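Local coordinates for uncharacterized protein (Pyrococcus horikoshii, PDB 2P8T) that is of unknown function, though ATP binding and aminoacyl-tRNA ligase activity have been tentatively suggested, at residues 22-27 / 78-83; 153-158 / 162-167; 34-39 / 45-50; 106-111 / 184-189. All coordinates share one frame; numbering follows the deposited sequence.

Interaction 1: 22-27 / 78-83; sequences AVIFLL and DKLLSM
Phe25 and Leu80 mark the closest backbone approach between helices 17-26 and 71-81, with their CA atoms 8.5 Å apart, a gap that side chains alone bridge. The first helix opens the winged-helix-like N-terminal domain, and the second follows the two-stranded wing hairpin and leads on to the C-terminal sheet, so the contact ties the start of the domain to its exit. Leu80 carries it from the second helix. Extended, the side chain reaches straight across, and its CD1 branch meets Ile24 CG2 at 3.9 Å, the two side chains lying roughly at right angles. Ile24 offers this methyl because CG1 is turned beside the backbone N (chi1 -57°), which leaves CG2 as the branch facing the second helix. Phe25, one residue on, swings its ring in beside the base of the leucine: CZ comes to 4.5 Å from Leu80 CB, at a slant to the ring. Phe84, Pro87 and Ile180 also touch the Phe25 side chain, which is thus buried among apolar neighbours. Close by, the same two residues of helix 17-26 are held through their backbone as well, since Arg77 of the second helix donates NE to Ile24 O and NH2 to Phe25 O. These polar bonds flank an otherwise apolar interface. Further along the segment, Met83 N bonds to Leu80 O at 3.0 Å, and Ser82 OG donates to Lys79 O over 2.7 Å, meeting the carbonyl at 135° and tilted 20° from its plane.

Interaction 2: 153-158 / 162-167; sequences KKIVDY and DAVIIT
This is a buried, largely apolar contact, with a carboxylate at one end, in which the loop leaving helix 149-154 runs over one face of the five-stranded antiparallel sheet of the C-terminal alpha+beta domain. The touching parts run nearly antiparallel, 160° apart end to end, yet no hydrogen bond joins the two segments; strand 163-168 takes its backbone partners from strands 95-102 and 124-131, which flank it. Ile155 drops onto the sheet. Its CD1 methyl sits between two residues of the strand, 3.8 Å from Ile166 CD1 and 4.0 Å from Val164 CG1, while its CG2 also meets Val164 CG1 at 4.1 Å. Val164 presents that branch because CG1 stands anti to the backbone N (chi1 -176°). Ala99 of strand 95-102 adds to the same patch. Asp157 then takes a left-handed backbone conformation and sends its carboxylate to Lys103, after which Tyr158 returns to the sheet and lies against Val101 and Val130. The carbonyl oxygen of Asp157 is buried here without a partner in the model. At the end of the loop Asp162 reaches back: OD2 accepts from Glu159 N and lies 3.5 Å from Tyr158 CA.

Interaction 3: 34-39 / 45-50; sequences KQISER and GSVRTL
Val47 points its side chain at helix 33-40, where it meets the hydroxyl of Ser37. Ser37 OG sits over the end of the Val47 side chain, beyond CB and nearly in line with its bond to CA, nearest Val47 CG2 at 3.4 Å, with Val47 CB at 3.6 Å and Val47 CG1 at 3.7 Å, so both methyls and the branch point meet it. This is van der Waals contact; the hydroxyl's hydrogen-bond partner is Arg33 O, one turn back in its own helix, reached because OG is turned beside the backbone N (chi1 -71°). The other contact is purely apolar and slanted: Val47 CG1, anti to the backbone N (chi1 172°), approaches Ile36 CG2 at 4.2 Å, while the far end of the isoleucine leads off elsewhere. With both methyls engaged, an alanine here is likely to open a gap over the Ser37 hydroxyl and leave Ile36 CG2 without its neighbour on helix 44-56. The CA atoms of Ser37 and Val47 are 6.2 Å apart, a close approach for two helices. On the far side of helix 44-56, Gly45 O is gripped twice by Thr49, from N at 3.1 Å and from OG1 at 2.9 Å, the donors coming from opposite faces of the carbonyl plane. Helices 33-40 and 44-56 are consistent with the helix-turn-helix of this family, helix 44-56 probably in the place of the recognition helix; DNA binding is not established. Leu42, in the turn between them, touches Val47, and helix 17-26 packs under both, placing Val23 against Ile36 and Leu50, and Val20 against Leu50.

Interaction 4: 106-111 / 184-189; sequences PEFKSI and YILKKE
The phenyl ring of Phe108 receives the CD2 methyl of Leu186 at a slant, CD2 lying 3.7 Å from Phe108 CB and 4.0 Å from Phe108 CD2. In the plane of the ring, at its edge, stand two oxygens, Pro106 O and Ser110 OG, the latter hydrogen-bonded to Ile127 O. Leu113 of helix 110-119 also touches the Phe108 side chain. The phenyl group owes its place to a first torsion of 57°, which sets CG between the backbone N and the carbonyl carbon and brings the ring edge to those two oxygens. Here the loop before helix 110-119 meets the C-terminal part of helix 172-187, both helices belonging to the layer that packs on one face of the antiparallel sheet in the C-terminal alpha+beta domain. Leu186 is the shared element: buried, it leans also on Leu113 and on Val102 of strand 95-102. The pyrrolidine of Pro106 rests on the backbone of the same leucine. Its CD approaches Leu186 O at 3.2 Å and CG follows at 3.4 Å from that oxygen, while Pro106 CD and Leu186 CD2 are 4.0 Å apart. Next to it, Lys187 NZ donates to Asn104 O.

In the fold
The contacts fall into two pairs. Interactions 1 and 3, centres 17 Å apart, share the N-terminal helical core, where Val23 CG2 meets Leu50 CD2 at 3.6 Å and Leu27 CD2 meets Ile36 CD1 at 3.9 Å. Interactions 2 and 4, centres 15 Å apart, use opposite faces of strand 163-168: Val164 and Ile166 serve interaction 2, whereas Ala163 CB touches Phe108 CE2 at 3.8 Å. Between the pairs, interactions 1 and 4 touch where Met83 CB lies 4.1 Å from Lys187 CE. Interactions 2 and 3 are remote, with centres about 27 Å apart on opposite sides of the molecule. No active site is established to which they could be related.

Interaction 1: 22-27 / 78-83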
loop_
_atom_site.group_PDB
_atom_site.type_symbol
_atom_site.label_atom_id
_atom_site.label_comp_id
_atom_site.label_asym_id
_atom_site.label_seq_id
_atom_site.Cartn_x
_atom_site.Cartn_y
_atom_site.Cartn_z
ATOM N N ALA A 22 -3.920 -4.302 -3.195
ATOM C CA ALA A 22 -4.104 -4.722 -1.811
ATOM C C ALA A 22 -4.163 -6.236 -1.640
ATOM O O ALA A 22 -3.522 -6.781 -0.736
ATOM C CB ALA A 22 -5.341 -4.060 -1.185
ATOM N N VAL A 23 -4.933 -6.913 -2.493
ATOM C CA VAL A 23 -5.059 -8.371 -2.392
ATOM C C VAL A 23 -3.691 -9.043 -2.569
ATOM O O VAL A 23 -3.334 -9.942 -1.819
ATOM C CB VAL A 23 -6.099 -8.936 -3.419
ATOM C CG1 VAL A 23 -5.920 -10.436 -3.614
ATOM C CG2 VAL A 23 -7.511 -8.589 -2.981
ATOM N N ILE A 24 -2.923 -8.577 -3.543
ATOM C CA ILE A 24 -1.599 -9.119 -3.816
ATOM C C ILE A 24 -0.642 -8.868 -2.647
ATOM O O ILE A 24 0.121 -9.766 -2.282
ATOM C CB ILE A 24 -1.023 -8.582 -5.150
ATOM C CG1 ILE A 24 -2.000 -8.908 -6.306
ATOM C CG2 ILE A 24 0.373 -9.159 -5.438
ATOM C CD1 ILE A 24 -1.499 -8.499 -7.672
ATOM N N PHE A 25 -0.686 -7.671 -2.074
ATOM C CA PHE A 25 0.026 -7.434 -0.804
ATOM C C PHE A 25 -0.427 -8.393 0.306
ATOM O O PHE A 25 0.402 -8.941 1.043
ATOM C CB PHE A 25 -0.096 -5.983 -0.340
ATOM C CG PHE A 25 0.827 -5.040 -1.056
ATOM C CD1 PHE A 25 2.214 -5.222 -1.000
ATOM C CD2 PHE A 25 0.323 -3.975 -1.779
ATOM C CE1 PHE A 25 3.078 -4.356 -1.654
ATOM C CE2 PHE A 25 1.171 -3.096 -2.433
ATOM C CZ PHE A 25 2.559 -3.286 -2.376
ATOM N N LEU A 26 -1.738 -8.597 0.428
ATOM C CA LEU A 26 -2.280 -9.415 1.524
ATOM C C LEU A 26 -1.917 -10.884 1.411
ATOM O O LEU A 26 -1.647 -11.540 2.421
ATOM C CB LEU A 26 -3.802 -9.258 1.636
ATOM C CG LEU A 26 -4.331 -7.950 2.228
ATOM C CD1 LEU A 26 -5.853 -7.853 2.063
ATOM C CD2 LEU A 26 -3.929 -7.778 3.691
ATOM N N LEU A 27 -1.896 -11.389 0.179
ATOM C CA LEU A 27 -1.669 -12.813 -0.082
ATOM C C LEU A 27 -0.205 -13.274 0.025
ATOM O O LEU A 27 0.207 -14.238 -0.628
ATOM C CB LEU A 27 -2.308 -13.217 -1.427
ATOM C CG LEU A 27 -3.843 -13.276 -1.470
ATOM C CD1 LEU A 27 -4.347 -13.673 -2.853
ATOM C CD2 LEU A 27 -4.426 -14.225 -0.422
ATOM N N ASP A 78 6.692 -10.077 -6.372
ATOM C CA ASP A 78 8.127 -9.786 -6.277
ATOM C C ASP A 78 8.468 -8.491 -6.990
ATOM O O ASP A 78 9.233 -7.659 -6.477
ATOM C CB ASP A 78 8.972 -10.950 -6.811
ATOM C CG ASP A 78 8.920 -12.170 -5.920
ATOM O OD1 ASP A 78 8.429 -12.082 -4.773
ATOM O OD2 ASP A 78 9.390 -13.239 -6.368
ATOM N N LYS A 79 7.871 -8.307 -8.162
ATOM C CA LYS A 79 7.970 -7.060 -8.882
ATOM C C LYS A 79 7.428 -5.865 -8.067
ATOM O O LYS A 79 8.030 -4.809 -8.086
ATOM C CB LYS A 79 7.281 -7.173 -10.236
ATOM C CG LYS A 79 8.067 -8.030 -11.251
ATOM C CD LYS A 79 7.229 -8.387 -12.489
ATOM C CE LYS A 79 7.885 -9.514 -13.293
ATOM N NZ LYS A 79 9.264 -9.118 -13.750
ATOM N N LEU A 80 6.315 -6.048 -7.352
ATOM C CA LEU A 80 5.778 -4.968 -6.501
ATOM C C LEU A 80 6.726 -4.609 -5.371
ATOM O O LEU A 80 6.935 -3.425 -5.075
ATOM C CB LEU A 80 4.407 -5.329 -5.912
ATOM C CG LEU A 80 3.226 -5.249 -6.876
ATOM C CD1 LEU A 80 1.949 -5.720 -6.167
ATOM C CD2 LEU A 80 3.041 -3.812 -7.397
ATOM N N LEU A 81 7.330 -5.635 -4.778
ATOM C CA LEU A 81 8.262 -5.440 -3.679
ATOM C C LEU A 81 9.605 -4.883 -4.122
ATOM O O LEU A 81 10.404 -4.456 -3.282
ATOM C CB LEU A 81 8.453 -6.729 -2.905
ATOM C CG LEU A 81 7.344 -7.091 -1.936
ATOM C CD1 LEU A 81 7.681 -8.444 -1.363
ATOM C CD2 LEU A 81 7.186 -6.051 -0.827
ATOM N N SER A 82 9.862 -4.875 -5.426
ATOM C CA SER A 82 11.019 -4.146 -5.967
ATOM C C SER A 82 10.810 -2.627 -5.975
ATOM O O SER A 82 11.785 -1.876 -6.022
ATOM C CB SER A 82 11.407 -4.633 -7.378
ATOM O OG SER A 82 10.571 -4.091 -8.402
ATOM N N MET A 83 9.558 -2.173 -5.942
ATOM C CA MET A 83 9.272 -0.738 -6.014
ATOM C C MET A 83 8.640 -0.168 -4.738
ATOM O O MET A 83 8.555 1.054 -4.572
ATOM C CB MET A 83 8.471 -0.374 -7.290
ATOM C CG MET A 83 7.050 -0.957 -7.481
ATOM S SD MET A 83 6.336 -0.738 -9.188
ATOM C CE MET A 83 7.197 -2.058 -10.021
#

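Interaction 2: 153-158 / 162-167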
loop_
_atom_site.group_PDB
_atom_site.type_symbol
_atom_site.label_atom_id
_atom_site.label_comp_id
_atom_site.label_asym_id
_atom_site.label_seq_id
_atom_site.Cartn_x
_atom_site.Cartn_y
_atom_site.Cartn_z
ATOM N N LYS A 153 10.123 4.043 14.183
ATOM C CA LYS A 153 10.864 2.836 14.575
ATOM C C LYS A 153 10.397 1.563 13.863
ATOM O O LYS A 153 11.176 0.621 13.699
ATOM C CB LYS A 153 10.865 2.667 16.105
ATOM C CG LYS A 153 11.964 3.485 16.780
ATOM C CD LYS A 153 11.955 3.332 18.295
ATOM C CE LYS A 153 12.998 2.321 18.789
ATOM N NZ LYS A 153 14.372 2.925 18.879
ATOM N N LYS A 154 9.133 1.545 13.439
ATOM C CA LYS A 154 8.536 0.403 12.753
ATOM C C LYS A 154 8.838 0.353 11.259
ATOM O O LYS A 154 8.691 -0.696 10.626
ATOM C CB LYS A 154 7.016 0.397 12.960
ATOM C CG LYS A 154 6.589 -0.018 14.362
ATOM C CD LYS A 154 5.138 -0.537 14.399
ATOM C CE LYS A 154 4.991 -1.880 13.676
ATOM N NZ LYS A 154 3.646 -2.512 13.867
ATOM N N ILE A 155 9.238 1.487 10.701
ATOM C CA ILE A 155 9.452 1.591 9.273
ATOM C C ILE A 155 10.864 1.101 8.937
ATOM O O ILE A 155 11.855 1.535 9.543
ATOM C CB ILE A 155 9.183 3.019 8.757
ATOM C CG1 ILE A 155 7.713 3.388 9.016
ATOM C CG2 ILE A 155 9.469 3.123 7.247
ATOM C CD1 ILE A 155 7.392 4.870 8.851
ATOM N N VAL A 156 10.928 0.177 7.989
ATOM C CA VAL A 156 12.178 -0.467 7.588
ATOM C C VAL A 156 12.255 -0.492 6.064
ATOM O O VAL A 156 11.341 -0.003 5.384
ATOM C CB VAL A 156 12.274 -1.921 8.168
ATOM C CG1 VAL A 156 12.219 -1.904 9.692
ATOM C CG2 VAL A 156 11.140 -2.824 7.639
ATOM N N ASP A 157 13.332 -1.061 5.519
ATOM C CA ASP A 157 13.450 -1.245 4.066
ATOM C C ASP A 157 13.416 0.082 3.279
ATOM O O ASP A 157 12.719 0.199 2.264
ATOM C CB ASP A 157 12.371 -2.222 3.556
ATOM C CG ASP A 157 12.630 -2.708 2.128
ATOM O OD1 ASP A 157 13.804 -2.676 1.676
ATOM O OD2 ASP A 157 11.661 -3.133 1.457
ATOM N N TYR A 158 14.172 1.080 3.740
ATOM C CA TYR A 158 14.314 2.343 2.984
ATOM C C TYR A 158 15.781 2.777 2.789
ATOM O O TYR A 158 16.670 2.389 3.554
ATOM C CB TYR A 158 13.506 3.490 3.618
ATOM C CG TYR A 158 13.897 3.784 5.046
ATOM C CD1 TYR A 158 14.987 4.605 5.342
ATOM C CD2 TYR A 158 13.188 3.220 6.109
ATOM C CE1 TYR A 158 15.364 4.853 6.668
ATOM C CE2 TYR A 158 13.549 3.475 7.431
ATOM C CZ TYR A 158 14.631 4.289 7.700
ATOM O OH TYR A 158 14.989 4.519 9.007
ATOM N N ASP A 162 14.351 7.557 -1.177
ATOM C CA ASP A 162 13.075 6.876 -1.187
ATOM C C ASP A 162 12.012 7.835 -0.618
ATOM O O ASP A 162 12.336 8.809 0.075
ATOM C CB ASP A 162 13.110 5.585 -0.355
ATOM C CG ASP A 162 13.868 4.444 -1.027
ATOM O OD1 ASP A 162 14.210 4.529 -2.240
ATOM O OD2 ASP A 162 14.082 3.430 -0.326
ATOM N N ALA A 163 10.757 7.559 -0.933
ATOM C CA ALA A 163 9.626 8.263 -0.323
ATOM C C ALA A 163 8.995 7.351 0.706
ATOM O O ALA A 163 9.091 6.125 0.608
ATOM C CB ALA A 163 8.600 8.685 -1.381
ATOM N N VAL A 164 8.375 7.936 1.719
ATOM C CA VAL A 164 7.724 7.130 2.739
ATOM C C VAL A 164 6.307 7.651 2.905
ATOM O O VAL A 164 6.111 8.788 3.359
ATOM C CB VAL A 164 8.481 7.139 4.107
ATOM C CG1 VAL A 164 7.766 6.178 5.074
ATOM C CG2 VAL A 164 9.940 6.698 3.944
ATOM N N ILE A 165 5.334 6.837 2.525
ATOM C CA ILE A 165 3.915 7.210 2.631
ATOM C C ILE A 165 3.447 6.741 3.962
ATOM O O ILE A 165 3.632 5.569 4.287
ATOM C CB ILE A 165 3.058 6.475 1.580
ATOM C CG1 ILE A 165 3.497 6.856 0.173
ATOM C CG2 ILE A 165 1.551 6.729 1.774
ATOM C CD1 ILE A 165 3.089 5.783 -0.867
ATOM N N ILE A 166 2.827 7.630 4.738
ATOM C CA ILE A 166 2.172 7.196 5.985
ATOM C C ILE A 166 0.755 7.733 6.010
ATOM O O ILE A 166 0.561 8.940 6.039
ATOM C CB ILE A 166 2.909 7.692 7.251
ATOM C CG1 ILE A 166 4.377 7.258 7.208
ATOM C CG2 ILE A 166 2.215 7.155 8.548
ATOM C CD1 ILE A 166 5.272 7.912 8.222
ATOM N N THR A 167 -0.223 6.837 5.972
ATOM C CA THR A 167 -1.632 7.255 6.101
ATOM C C THR A 167 -2.214 6.747 7.412
ATOM O O THR A 167 -1.727 5.746 7.984
ATOM C CB THR A 167 -2.508 6.703 4.953
ATOM O OG1 THR A 167 -2.515 5.271 5.005
ATOM C CG2 THR A 167 -2.017 7.169 3.592
#

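Interaction 3: 34-39 / 45-50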
loop_
_atom_site.group_PDB
_atom_site.type_symbol
_atom_site.label_atom_id
_atom_site.label_comp_id
_atom_site.label_asym_id
_atom_site.label_seq_id
_atom_site.Cartn_x
_atom_site.Cartn_y
_atom_site.Cartn_z
ATOM N N LYS A 34 -13.384 -14.611 3.214
ATOM C CA LYS A 34 -13.995 -13.776 4.251
ATOM C C LYS A 34 -12.956 -12.920 4.993
ATOM O O LYS A 34 -13.248 -11.781 5.361
ATOM C CB LYS A 34 -14.829 -14.621 5.227
ATOM C CG LYS A 34 -15.857 -13.820 6.023
ATOM C CD LYS A 34 -16.786 -14.724 6.830
ATOM C CE LYS A 34 -17.516 -13.943 7.923
ATOM N NZ LYS A 34 -16.587 -13.458 8.991
ATOM N N GLN A 35 -11.756 -13.468 5.198
ATOM C CA GLN A 35 -10.618 -12.705 5.737
ATOM C C GLN A 35 -10.229 -11.546 4.814
ATOM O O GLN A 35 -9.973 -10.432 5.272
ATOM C CB GLN A 35 -9.400 -13.604 5.942
ATOM C CG GLN A 35 -9.544 -14.641 7.044
ATOM C CD GLN A 35 -8.469 -15.709 6.970
ATOM O OE1 GLN A 35 -8.427 -16.502 6.028
ATOM N NE2 GLN A 35 -7.600 -15.742 7.972
ATOM N N ILE A 36 -10.185 -11.820 3.513
ATOM C CA ILE A 36 -9.923 -10.786 2.519
ATOM C C ILE A 36 -10.991 -9.685 2.605
ATOM O O ILE A 36 -10.661 -8.495 2.649
ATOM C CB ILE A 36 -9.838 -11.385 1.077
ATOM C CG1 ILE A 36 -8.731 -12.449 0.973
ATOM C CG2 ILE A 36 -9.657 -10.295 0.036
ATOM C CD1 ILE A 36 -7.299 -11.907 0.900
ATOM N N SER A 37 -12.263 -10.090 2.647
ATOM C CA SER A 37 -13.398 -9.164 2.754
ATOM C C SER A 37 -13.288 -8.202 3.936
ATOM O O SER A 37 -13.587 -7.014 3.800
ATOM C CB SER A 37 -14.718 -9.933 2.865
ATOM O OG SER A 37 -15.060 -10.545 1.637
ATOM N N GLU A 38 -12.866 -8.728 5.086
ATOM C CA GLU A 38 -12.747 -7.937 6.312
ATOM C C GLU A 38 -11.590 -6.933 6.230
ATOM O O GLU A 38 -11.732 -5.777 6.630
ATOM C CB GLU A 38 -12.606 -8.843 7.552
ATOM C CG GLU A 38 -11.251 -9.544 7.686
ATOM C CD GLU A 38 -10.971 -10.126 9.072
ATOM O OE1 GLU A 38 -11.900 -10.699 9.693
ATOM O OE2 GLU A 38 -9.804 -10.033 9.522
ATOM N N ARG A 39 -10.463 -7.384 5.686
ATOM C CA ARG A 39 -9.239 -6.582 5.638
ATOM C C ARG A 39 -9.245 -5.521 4.536
ATOM O O ARG A 39 -8.548 -4.506 4.643
ATOM C CB ARG A 39 -8.012 -7.493 5.520
ATOM C CG ARG A 39 -7.813 -8.395 6.734
ATOM C CD ARG A 39 -6.375 -8.842 6.913
ATOM N NE ARG A 39 -5.421 -7.733 6.827
ATOM C CZ ARG A 39 -4.302 -7.636 7.544
ATOM N NH1 ARG A 39 -3.990 -8.571 8.438
ATOM N NH2 ARG A 39 -3.504 -6.589 7.378
ATOM N N GLY A 45 -19.926 -9.416 -3.065
ATOM C CA GLY A 45 -20.000 -9.484 -4.522
ATOM C C GLY A 45 -18.708 -9.020 -5.164
ATOM O O GLY A 45 -18.201 -9.659 -6.083
ATOM N N SER A 46 -18.186 -7.904 -4.660
ATOM C CA SER A 46 -16.929 -7.310 -5.119
ATOM C C SER A 46 -15.699 -8.200 -4.882
ATOM O O SER A 46 -14.878 -8.367 -5.779
ATOM C CB SER A 46 -16.729 -5.945 -4.461
ATOM O OG SER A 46 -17.612 -4.991 -5.028
ATOM N N VAL A 47 -15.575 -8.750 -3.678
ATOM C CA VAL A 47 -14.478 -9.669 -3.370
ATOM C C VAL A 47 -14.570 -10.944 -4.215
ATOM O O VAL A 47 -13.565 -11.417 -4.731
ATOM C CB VAL A 47 -14.403 -10.025 -1.860
ATOM C CG1 VAL A 47 -13.379 -11.145 -1.604
ATOM C CG2 VAL A 47 -14.043 -8.806 -1.050
ATOM N N ARG A 48 -15.773 -11.498 -4.344
ATOM C CA ARG A 48 -15.973 -12.714 -5.133
ATOM C C ARG A 48 -15.510 -12.507 -6.559
ATOM O O ARG A 48 -14.799 -13.351 -7.115
ATOM C CB ARG A 48 -17.448 -13.128 -5.129
ATOM C CG ARG A 48 -17.837 -14.044 -3.995
ATOM C CD ARG A 48 -18.131 -15.450 -4.537
ATOM N NE ARG A 48 -18.414 -16.447 -3.501
ATOM C CZ ARG A 48 -19.434 -16.404 -2.643
ATOM N NH1 ARG A 48 -20.295 -15.394 -2.654
ATOM N NH2 ARG A 48 -19.580 -17.374 -1.750
ATOM N N THR A 49 -15.907 -11.379 -7.141
ATOM C CA THR A 49 -15.606 -11.083 -8.527
ATOM C C THR A 49 -14.114 -10.840 -8.724
ATOM O O THR A 49 -13.520 -11.333 -9.678
ATOM C CB THR A 49 -16.413 -9.861 -9.019
ATOM O OG1 THR A 49 -17.815 -10.176 -8.937
ATOM C CG2 THR A 49 -16.062 -9.537 -10.434
ATOM N N LEU A 50 -13.532 -10.074 -7.808
ATOM C CA LEU A 50 -12.098 -9.834 -7.811
ATOM C C LEU A 50 -11.313 -11.149 -7.756
ATOM O O LEU A 50 -10.431 -11.346 -8.588
ATOM C CB LEU A 50 -11.703 -8.889 -6.663
ATOM C CG LEU A 50 -10.215 -8.690 -6.396
ATOM C CD1 LEU A 50 -9.468 -8.272 -7.636
ATOM C CD2 LEU A 50 -10.069 -7.656 -5.272
#

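Interaction 4: 106-111 / 184-189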
loop_
_atom_site.group_PDB
_atom_site.type_symbol
_atom_site.label_atom_id
_atom_site.label_comp_id
_atom_site.label_asym_id
_atom_site.label_seq_id
_atom_site.Cartn_x
_atom_site.Cartn_y
_atom_site.Cartn_z
ATOM N N PRO A 106 9.386 9.349 -8.225
ATOM C CA PRO A 106 9.595 10.560 -9.025
ATOM C C PRO A 106 9.503 11.713 -8.044
ATOM O O PRO A 106 9.245 11.483 -6.855
ATOM C CB PRO A 106 8.394 10.569 -9.966
ATOM C CG PRO A 106 7.309 9.884 -9.175
ATOM C CD PRO A 106 7.999 8.848 -8.311
ATOM N N GLU A 107 9.691 12.945 -8.491
ATOM C CA GLU A 107 9.401 14.022 -7.562
ATOM C C GLU A 107 7.882 14.200 -7.419
ATOM O O GLU A 107 7.093 13.797 -8.294
ATOM C CB GLU A 107 10.177 15.311 -7.878
ATOM C CG GLU A 107 9.869 16.529 -6.977
ATOM C CD GLU A 107 9.920 16.296 -5.445
ATOM O OE1 GLU A 107 10.140 15.164 -4.943
ATOM O OE2 GLU A 107 9.724 17.295 -4.724
ATOM N N PHE A 108 7.487 14.729 -6.271
ATOM C CA PHE A 108 6.090 14.809 -5.887
ATOM C C PHE A 108 5.857 16.029 -5.008
ATOM O O PHE A 108 6.806 16.637 -4.480
ATOM C CB PHE A 108 5.674 13.530 -5.129
ATOM C CG PHE A 108 6.510 13.246 -3.910
ATOM C CD1 PHE A 108 6.166 13.780 -2.670
ATOM C CD2 PHE A 108 7.648 12.439 -3.999
ATOM C CE1 PHE A 108 6.954 13.532 -1.536
ATOM C CE2 PHE A 108 8.435 12.181 -2.876
ATOM C CZ PHE A 108 8.092 12.726 -1.641
ATOM N N LYS A 109 4.582 16.353 -4.837
ATOM C CA LYS A 109 4.162 17.382 -3.915
ATOM C C LYS A 109 3.384 16.704 -2.808
ATOM O O LYS A 109 2.292 16.181 -3.045
ATOM C CB LYS A 109 3.293 18.422 -4.639
ATOM C CG LYS A 109 3.890 18.937 -5.951
ATOM C CD LYS A 109 5.210 19.673 -5.732
ATOM C CE LYS A 109 5.032 20.916 -4.845
ATOM N NZ LYS A 109 6.212 21.128 -3.953
ATOM N N SER A 110 3.950 16.711 -1.603
ATOM C CA SER A 110 3.367 16.009 -0.468
ATOM C C SER A 110 1.936 16.450 -0.198
ATOM O O SER A 110 1.090 15.623 0.041
ATOM C CB SER A 110 4.218 16.201 0.798
ATOM O OG SER A 110 5.517 15.664 0.614
ATOM N N ILE A 111 1.667 17.756 -0.252
ATOM C CA ILE A 111 0.333 18.256 0.082
ATOM C C ILE A 111 -0.717 17.722 -0.906
ATOM O O ILE A 111 -1.829 17.376 -0.512
ATOM C CB ILE A 111 0.292 19.821 0.196
ATOM C CG1 ILE A 111 -1.007 20.275 0.878
ATOM C CG2 ILE A 111 0.490 20.473 -1.162
ATOM C CD1 ILE A 111 -0.898 21.628 1.586
ATOM N N TYR A 184 0.223 4.040 -5.766
ATOM C CA TYR A 184 -0.181 3.941 -7.174
ATOM C C TYR A 184 0.028 5.244 -7.958
ATOM O O TYR A 184 0.541 5.208 -9.087
ATOM C CB TYR A 184 -1.626 3.458 -7.280
ATOM C CG TYR A 184 -2.075 3.276 -8.715
ATOM C CD1 TYR A 184 -1.481 2.318 -9.530
ATOM C CD2 TYR A 184 -3.082 4.075 -9.254
ATOM C CE1 TYR A 184 -1.868 2.152 -10.862
ATOM C CE2 TYR A 184 -3.480 3.918 -10.596
ATOM C CZ TYR A 184 -2.858 2.955 -11.383
ATOM O OH TYR A 184 -3.244 2.775 -12.701
ATOM N N ILE A 185 -0.328 6.396 -7.382
ATOM C CA ILE A 185 -0.039 7.686 -8.056
ATOM C C ILE A 185 1.464 7.823 -8.366
ATOM O O ILE A 185 1.868 8.213 -9.466
ATOM C CB ILE A 185 -0.522 8.921 -7.229
ATOM C CG1 ILE A 185 -2.051 8.917 -7.077
ATOM C CG2 ILE A 185 0.001 10.237 -7.869
ATOM C CD1 ILE A 185 -2.569 9.753 -5.933
ATOM N N LEU A 186 2.304 7.500 -7.384
ATOM C CA LEU A 186 3.748 7.690 -7.523
ATOM C C LEU A 186 4.420 6.737 -8.518
ATOM O O LEU A 186 5.461 7.072 -9.130
ATOM C CB LEU A 186 4.416 7.524 -6.147
ATOM C CG LEU A 186 4.239 8.733 -5.232
ATOM C CD1 LEU A 186 4.590 8.347 -3.794
ATOM C CD2 LEU A 186 5.067 9.906 -5.732
ATOM N N LYS A 187 3.833 5.552 -8.675
ATOM C CA LYS A 187 4.433 4.486 -9.486
ATOM C C LYS A 187 3.547 4.008 -10.654
ATOM O O LYS A 187 3.779 2.928 -11.220
ATOM C CB LYS A 187 4.816 3.310 -8.587
ATOM C CG LYS A 187 6.051 3.570 -7.742
ATOM C CD LYS A 187 7.263 3.897 -8.642
ATOM C CE LYS A 187 8.554 3.733 -7.882
ATOM N NZ LYS A 187 9.759 3.832 -8.768
ATOM N N LYS A 188 2.553 4.833 -10.995
ATOM C CA LYS A 188 1.539 4.555 -12.026
ATOM C C LYS A 188 2.135 3.986 -13.319
ATOM O O LYS A 188 1.648 2.989 -13.859
ATOM C CB LYS A 188 0.777 5.867 -12.323
ATOM C CG LYS A 188 -0.427 5.779 -13.282
ATOM C CD LYS A 188 -0.987 7.177 -13.632
ATOM C CE LYS A 188 -0.093 7.975 -14.599
ATOM N NZ LYS A 188 -0.858 9.048 -15.371
ATOM N N GLU A 189 3.190 4.626 -13.810
ATOM C CA GLU A 189 3.803 4.243 -15.081
ATOM C C GLU A 189 4.607 2.944 -14.976
ATOM O O GLU A 189 4.984 2.359 -15.990
ATOM C CB GLU A 189 4.671 5.392 -15.622
ATOM C CG GLU A 189 3.870 6.702 -15.890
ATOM C CD GLU A 189 4.747 7.879 -16.313
ATOM O OE1 GLU A 189 5.119 7.944 -17.506
ATOM O OE2 GLU A 189 5.042 8.748 -15.464
#